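Local coordinates for protein probable FAD-dependent oxidoreductase PA4991 (Pseudomonas aeruginosa PAO1, PDB 5EZ7) that probably acts as an FAD-dependent oxidoreductase of the DAO family, binding one FAD per monomer, with a physiological substrate that is still unknown, at residues Ile72-Met75 against Pro76-Trp79; Val281-Glu285 against Ala286-Ala290; Cys358-Leu361 against Glu362-Ile366. All blocks are in the same frame, centred on the assembly; numbering follows the deposited sequence.

Contact 1 (Ile72-Met75 against Pro76-Trp79)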
loop_
_atom_site.group_PDB
_atom_site.type_symbol
_atom_site.label_atom_id
_atom_site.label_comp_id
_atom_site.label_asym_id
_atom_site.label_seq_id
_atom_site.Cartn_x
_atom_site.Cartn_y
_atom_site.Cartn_z
ATOM N N ILE A 72 1.177 14.102 4.629
ATOM C CA ILE A 72 0.002 13.260 4.883
ATOM C C ILE A 72 -1.354 14.003 4.848
ATOM O O ILE A 72 -2.329 13.458 4.338
ATOM C CB ILE A 72 0.150 12.464 6.212
ATOM C CG1 ILE A 72 -0.890 11.365 6.331
ATOM C CG2 ILE A 72 0.037 13.366 7.425
ATOM C CD1 ILE A 72 -0.670 10.248 5.357
ATOM N N ALA A 73 -1.403 15.229 5.363
ATOM C CA ALA A 73 -2.669 16.008 5.488
ATOM C C ALA A 73 -3.377 16.280 4.147
ATOM O O ALA A 73 -4.612 16.373 4.067
ATOM C CB ALA A 73 -2.393 17.336 6.191
ATOM N N ASP A 74 -2.571 16.389 3.100
ATOM C CA ASP A 74 -3.060 16.626 1.758
ATOM C C ASP A 74 -3.406 15.338 0.969
ATOM O O ASP A 74 -3.891 15.422 -0.155
ATOM C CB ASP A 74 -2.002 17.445 1.009
ATOM C CG ASP A 74 -2.583 18.215 -0.151
ATOM O OD1 ASP A 74 -3.561 18.970 0.062
ATOM O OD2 ASP A 74 -2.075 18.057 -1.286
ATOM N N MET A 75 -3.190 14.150 1.546
ATOM C CA MET A 75 -3.364 12.905 0.791
ATOM C C MET A 75 -4.833 12.620 0.413
ATOM O O MET A 75 -5.106 12.441 -0.760
ATOM C CB MET A 75 -2.684 11.732 1.487
ATOM C CG MET A 75 -1.150 11.713 1.372
ATOM S SD MET A 75 -0.420 11.807 -0.306
ATOM C CE MET A 75 0.232 13.465 -0.272
ATOM N N PRO A 76 -5.789 12.668 1.366
ATOM C CA PRO A 76 -7.187 12.428 0.926
ATOM C C PRO A 76 -7.649 13.328 -0.236
ATOM O O PRO A 76 -8.257 12.830 -1.170
ATOM C CB PRO A 76 -8.031 12.660 2.200
ATOM C CG PRO A 76 -7.054 12.578 3.329
ATOM C CD PRO A 76 -5.738 13.089 2.779
ATOM N N ARG A 77 -7.329 14.613 -0.214
ATOM C CA ARG A 77 -7.671 15.472 -1.357
ATOM C C ARG A 77 -7.004 14.965 -2.651
ATOM O O ARG A 77 -7.648 14.750 -3.669
ATOM C CB ARG A 77 -7.278 16.922 -1.071
ATOM C CG ARG A 77 -7.653 17.924 -2.157
ATOM C CD ARG A 77 -6.979 19.283 -1.923
ATOM N NE ARG A 77 -5.513 19.220 -2.015
ATOM C CZ ARG A 77 -4.810 19.175 -3.151
ATOM N NH1 ARG A 77 -5.419 19.199 -4.329
ATOM N NH2 ARG A 77 -3.477 19.100 -3.131
ATOM N N ARG A 78 -5.704 14.749 -2.595
ATOM C CA ARG A 78 -4.993 14.254 -3.770
ATOM C C ARG A 78 -5.525 12.924 -4.356
ATOM O O ARG A 78 -5.687 12.816 -5.557
ATOM C CB ARG A 78 -3.502 14.200 -3.484
ATOM C CG ARG A 78 -2.905 15.613 -3.442
ATOM C CD ARG A 78 -1.403 15.638 -3.196
ATOM N NE ARG A 78 -0.650 15.023 -4.271
ATOM C CZ ARG A 78 0.670 14.849 -4.247
ATOM N NH1 ARG A 78 1.381 15.255 -3.190
ATOM N NH2 ARG A 78 1.286 14.252 -5.277
ATOM N N TRP A 79 -5.857 11.953 -3.513
ATOM C CA TRP A 79 -6.386 10.672 -3.986
ATOM C C TRP A 79 -7.787 10.806 -4.535
ATOM O O TRP A 79 -8.104 10.227 -5.568
ATOM C CB TRP A 79 -6.400 9.648 -2.867
ATOM C CG TRP A 79 -5.076 9.137 -2.510
ATOM C CD1 TRP A 79 -4.139 9.778 -1.830
ATOM C CD2 TRP A 79 -4.568 7.846 -2.772
ATOM N NE1 TRP A 79 -3.050 8.984 -1.639
ATOM C CE2 TRP A 79 -3.292 7.782 -2.216
ATOM C CE3 TRP A 79 -5.068 6.725 -3.436
ATOM C CZ2 TRP A 79 -2.494 6.660 -2.296
ATOM C CZ3 TRP A 79 -4.276 5.593 -3.508
ATOM C CH2 TRP A 79 -3.004 5.569 -2.923
HETATM O O HOH W 1 -6.492 16.512 2.116
#
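Asp74 and Met75, at the start of helix 75-82, meet Arg77, Arg78 and Trp79 one turn on. Along Met75, CB lies 3.6 Å from CD of the adjoining Pro76. The bend at chi2 (-54°) then sets SD beside the indole: it lies 4.1 Å from Trp79 NE1, at the edge of the five-membered ring, in a Met-aromatic contact. The turn at chi3 carries CE alongside the Arg78 side chain, 3.6 Å from Arg78 NH1. The backbone oxygen of Met75 accepts a nearly straight bond from Trp79 N (2.9 Å), and the edge of the indole lies against that same oxygen through CD1. Indole NE1 itself donates to Ala348 O, in the FAD-binding Leu347-Ala348 segment. The buried methionine and indole present mainly apolar surface to Pro351 at the start of helix 350-364.

One residue earlier, Asp74 O accepts from Arg78 N, and the Asp74 carboxylate takes Arg77 side-on. Arg77 NE gives a bond to Asp74 OD1 (2.9 Å) in the guanidinium plane, while Arg77 NH2 meets Asp74 OD2 on its syn side; the two flat groups are turned 38° apart. A bend at chi3 (64°) folds the Arg77 guanidinium back onto the aspartate. A water joins Ala73 O to Arg77 N. The Arg78 guanidinium instead forms salt bridges with Asp355 and Glu88.

With OD1 taking NE and OD2 taking NH2, the two-bond salt bridge probably restricts rotation of the Arg77 head.

Contact 2 (Val281-Glu285 against Ala286-Ala290); sequences VARDE and AAQIA
The N-terminal cap of helix 285-299, just after the short helix 278-282, brings Arg283 and Asp284 against the first turn of the longer helix. Asp284 is the N-cap residue. With chi1 at 55° its CG sits between the backbone N and the carbonyl carbon, and OD1 faces the helix start, accepting a straight but weak bond from Ala287 N (3.3 Å). A water donates to Asp284 OD1 and accepts from Ala286 N, so a second first-turn amide is linked to the same carboxylate. Asp284 O receives Gln288 N at 2.8 Å.

Arg283 lays CB on the Ala287 methyl (3.9 Å), then bends at chi3 to bring its guanidinium edge to the amide of Gln288. Both NE (2.9 Å) and NH2 (3.0 Å) of Arg283 donate to Gln288 OE1, which lies in the guanidinium plane; the amide is only 25° from coplanar. Gln288 NE2 donates to Ile275 O and His230 O, so bonds at both ends fix the flip of this buried amide. Glu285 CG runs beside Ile289 CD1 at 3.8 Å, near strand 309-320. An aspartate whose carboxylate receives the backbone amide three residues on is a classical helix N-cap.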
loop_
_atom_site.group_PDB
_atom_site.type_symbol
_atom_site.label_atom_id
_atom_site.label_comp_id
_atom_site.label_asym_id
_atom_site.label_seq_id
_atom_site.Cartn_x
_atom_site.Cartn_y
_atom_site.Cartn_z
ATOM N N VAL A 281 0.788 -9.433 18.196
ATOM C CA VAL A 281 1.892 -10.182 17.609
ATOM C C VAL A 281 2.326 -11.318 18.531
ATOM O O VAL A 281 2.568 -12.409 18.058
ATOM C CB VAL A 281 3.089 -9.272 17.185
ATOM C CG1 VAL A 281 4.303 -10.097 16.757
ATOM C CG2 VAL A 281 2.687 -8.360 16.021
ATOM N N ALA A 282 2.373 -11.090 19.836
ATOM C CA ALA A 282 2.848 -12.135 20.754
ATOM C C ALA A 282 1.831 -13.288 20.960
ATOM O O ALA A 282 2.223 -14.398 21.291
ATOM C CB ALA A 282 3.241 -11.522 22.093
ATOM N N ARG A 283 0.544 -13.024 20.785
ATOM C CA ARG A 283 -0.481 -14.057 20.886
ATOM C C ARG A 283 -0.475 -14.951 19.637
ATOM O O ARG A 283 -0.326 -14.482 18.493
ATOM C CB ARG A 283 -1.883 -13.434 21.037
ATOM C CG ARG A 283 -2.150 -12.711 22.359
ATOM C CD ARG A 283 -3.617 -12.270 22.487
ATOM N NE ARG A 283 -3.897 -11.092 21.657
ATOM C CZ ARG A 283 -3.862 -9.813 22.056
ATOM N NH1 ARG A 283 -3.578 -9.463 23.320
ATOM N NH2 ARG A 283 -4.147 -8.854 21.175
ATOM N N ASP A 284 -0.681 -16.238 19.858
ATOM C CA ASP A 284 -0.875 -17.185 18.767
ATOM C C ASP A 284 -2.261 -16.992 18.129
ATOM O O ASP A 284 -3.074 -16.181 18.585
ATOM C CB ASP A 284 -0.648 -18.641 19.243
ATOM C CG ASP A 284 -1.532 -19.020 20.452
ATOM O OD1 ASP A 284 -2.723 -19.397 20.248
ATOM O OD2 ASP A 284 -1.030 -18.896 21.613
ATOM N N GLU A 285 -2.518 -17.741 17.066
ATOM C CA GLU A 285 -3.716 -17.548 16.266
ATOM C C GLU A 285 -5.070 -17.641 17.064
ATOM O O GLU A 285 -5.955 -16.775 16.916
ATOM C CB GLU A 285 -3.701 -18.503 15.065
ATOM C CG GLU A 285 -4.830 -18.193 14.089
ATOM C CD GLU A 285 -4.938 -19.135 12.899
ATOM O OE1 GLU A 285 -4.585 -20.328 13.080
ATOM O OE2 GLU A 285 -5.405 -18.670 11.805
ATOM N N ALA A 286 -5.190 -18.687 17.885
ATOM C CA ALA A 286 -6.361 -18.920 18.703
ATOM C C ALA A 286 -6.556 -17.874 19.793
ATOM O O ALA A 286 -7.655 -17.398 19.984
ATOM C CB ALA A 286 -6.314 -20.319 19.313
ATOM N N ALA A 287 -5.497 -17.555 20.522
ATOM C CA ALA A 287 -5.519 -16.438 21.471
ATOM C C ALA A 287 -5.880 -15.106 20.780
ATOM O O ALA A 287 -6.666 -14.324 21.308
ATOM C CB ALA A 287 -4.175 -16.331 22.188
ATOM N N GLN A 288 -5.333 -14.870 19.585
ATOM C CA GLN A 288 -5.646 -13.631 18.844
ATOM C C GLN A 288 -7.087 -13.576 18.348
ATOM O O GLN A 288 -7.739 -12.533 18.455
ATOM C CB GLN A 288 -4.656 -13.402 17.694
ATOM C CG GLN A 288 -4.891 -12.122 16.902
ATOM C CD GLN A 288 -4.600 -10.844 17.676
ATOM O OE1 GLN A 288 -4.666 -10.794 18.909
ATOM N NE2 GLN A 288 -4.274 -9.801 16.944
ATOM N N ILE A 289 -7.575 -14.702 17.827
ATOM C CA ILE A 289 -8.989 -14.860 17.496
ATOM C C ILE A 289 -9.855 -14.671 18.719
ATOM O O ILE A 289 -10.790 -13.911 18.675
ATOM C CB ILE A 289 -9.264 -16.216 16.820
ATOM C CG1 ILE A 289 -8.785 -16.123 15.352
ATOM C CG2 ILE A 289 -10.746 -16.628 16.888
ATOM C CD1 ILE A 289 -8.500 -17.489 14.725
ATOM N N ALA A 290 -9.527 -15.335 19.811
ATOM C CA ALA A 290 -10.342 -15.237 21.019
ATOM C C ALA A 290 -10.423 -13.792 21.533
ATOM O O ALA A 290 -11.492 -13.354 21.950
ATOM C CB ALA A 290 -9.830 -16.169 22.102
HETATM O O HOH W 2 -3.369 -21.062 18.041
#

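Contact 3 (Cys358-Leu361 against Glu362-Ile366)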
loop_
_atom_site.group_PDB
_atom_site.type_symbol
_atom_site.label_atom_id
_atom_site.label_comp_id
_atom_site.label_asym_id
_atom_site.label_seq_id
_atom_site.Cartn_x
_atom_site.Cartn_y
_atom_site.Cartn_z
ATOM N N CYS A 358 10.392 12.383 -8.362
ATOM C CA CYS A 358 10.296 13.323 -9.497
ATOM C C CYS A 358 11.099 14.611 -9.238
ATOM O O CYS A 358 11.734 15.119 -10.156
ATOM C CB CYS A 358 8.841 13.652 -9.868
ATOM S SG CYS A 358 7.983 12.242 -10.616
ATOM N N ALA A 359 11.129 15.088 -7.992
ATOM C CA ALA A 359 11.954 16.251 -7.649
ATOM C C ALA A 359 13.462 15.973 -7.730
ATOM O O ALA A 359 14.222 16.881 -7.992
ATOM C CB ALA A 359 11.594 16.802 -6.273
ATOM N N ARG A 360 13.897 14.745 -7.478
ATOM C CA ARG A 360 15.301 14.385 -7.710
ATOM C C ARG A 360 15.633 14.401 -9.167
ATOM O O ARG A 360 16.694 14.840 -9.532
ATOM C CB ARG A 360 15.622 13.002 -7.174
ATOM C CG ARG A 360 15.623 12.986 -5.667
ATOM C CD ARG A 360 16.989 13.243 -5.054
ATOM N NE ARG A 360 17.396 14.650 -5.062
ATOM C CZ ARG A 360 18.472 15.178 -5.675
ATOM N NH1 ARG A 360 19.339 14.442 -6.395
ATOM N NH2 ARG A 360 18.690 16.487 -5.563
ATOM N N LEU A 361 14.724 13.876 -9.982
ATOM C CA LEU A 361 14.909 13.811 -11.420
ATOM C C LEU A 361 14.926 15.217 -11.982
ATOM O O LEU A 361 15.790 15.555 -12.769
ATOM C CB LEU A 361 13.794 13.028 -12.091
ATOM C CG LEU A 361 13.620 11.569 -11.680
ATOM C CD1 LEU A 361 12.416 10.963 -12.396
ATOM C CD2 LEU A 361 14.878 10.776 -11.990
ATOM N N GLU A 362 13.935 15.989 -11.583
ATOM C CA GLU A 362 13.837 17.401 -11.841
ATOM C C GLU A 362 15.115 18.184 -11.422
ATOM O O GLU A 362 15.677 18.918 -12.242
ATOM C CB GLU A 362 12.570 17.924 -11.126
ATOM C CG GLU A 362 12.399 19.424 -11.012
ATOM C CD GLU A 362 12.733 20.160 -12.305
ATOM O OE1 GLU A 362 12.300 19.687 -13.397
ATOM O OE2 GLU A 362 13.450 21.202 -12.228
ATOM N N GLU A 363 15.582 18.034 -10.180
ATOM C CA GLU A 363 16.784 18.736 -9.754
ATOM C C GLU A 363 18.049 18.275 -10.528
ATOM O O GLU A 363 18.919 19.088 -10.848
ATOM C CB GLU A 363 17.005 18.643 -8.244
ATOM C CG GLU A 363 18.237 19.473 -7.831
ATOM C CD GLU A 363 18.387 19.759 -6.344
ATOM O OE1 GLU A 363 17.614 19.196 -5.520
ATOM O OE2 GLU A 363 19.294 20.566 -6.018
ATOM N N ASP A 364 18.130 16.982 -10.829
ATOM C CA ASP A 364 19.297 16.424 -11.497
ATOM C C ASP A 364 19.298 16.622 -13.002
ATOM O O ASP A 364 20.322 16.382 -13.650
ATOM C CB ASP A 364 19.464 14.934 -11.165
ATOM C CG ASP A 364 20.165 14.701 -9.812
ATOM O OD1 ASP A 364 20.459 15.702 -9.091
ATOM O OD2 ASP A 364 20.423 13.506 -9.501
ATOM N N GLY A 365 18.171 17.085 -13.546
ATOM C CA GLY A 365 18.059 17.402 -14.950
ATOM C C GLY A 365 17.838 16.188 -15.830
ATOM O O GLY A 365 18.153 16.237 -16.982
ATOM N N ILE A 366 17.257 15.115 -15.313
ATOM C CA ILE A 366 17.047 13.893 -16.111
ATOM C C ILE A 366 15.770 14.057 -16.947
ATOM O O ILE A 366 14.739 14.261 -16.385
ATOM C CB ILE A 366 16.987 12.645 -15.185
ATOM C CG1 ILE A 366 18.278 12.470 -14.372
ATOM C CG2 ILE A 366 16.657 11.380 -15.951
ATOM C CD1 ILE A 366 19.546 12.242 -15.191
#
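Bends at chi2 (-92°) and chi3 (78°) turn the Arg360 chain toward the C-terminal end of helix 350-364, so that its guanidinium reaches Glu363 and Asp364 one turn on. Glu363 stretches out beyond CG and runs beside the arginine, its OE1 at the guanidinium edge, 2.9 Å from Arg360 NH2. Asp364 OD1 lies 3.2 Å from Arg360 NH1, with its carboxylate plane almost perpendicular to the guanidinium (84°). Both salt bridges are poorly angled and weak as hydrogen bonds. The network extends beyond the turn: Glu335 pairs with Arg360 NH1, and Arg201 pairs with Asp364 OD2.

The backbone here closes the helix in a Schellman motif. Gly365 takes positive phi, which reverses the chain and brings Ile366 N to Leu361 O at 3.0 Å. Before that, Glu362 N, Glu363 N and Asp364 N donate in regular helical fashion to Cys358 O, Ala359 O and Arg360 O. Past the reversal Ile366 CB comes within 4.3 Å of Leu361 CD2, an apolar contact of the kind that commonly accompanies this cap. Leu361 also packs on Leu26 of helix 17-28, while Leu361 and Ile366 both touch Arg201 of strand 201-204.

How the contacts relate
Contact 1 is the one nearest the cofactor: the Ile72 side chain is about 6 Å from the bound FAD, and that of Trp79 about 4 Å from the side chain of the FAD-binding Leu347. Contact 2 stands farther off, its Gln288 side chain about 11 Å from FAD, and contact 3 lies away from the annotated sites. Contacts 1 and 3 are joined through helix 350-364, whose Pro351 packs against Met75, Arg78 and Trp79 and whose end is contact 3; their centres are 23 Å apart and their nearest atoms about 9 Å. Contacts 2 and 3 fall on opposite sides of the chain's centre, 47 Å between centres. The centres of contacts 1 and 2 are 34 Å apart, and none touches another.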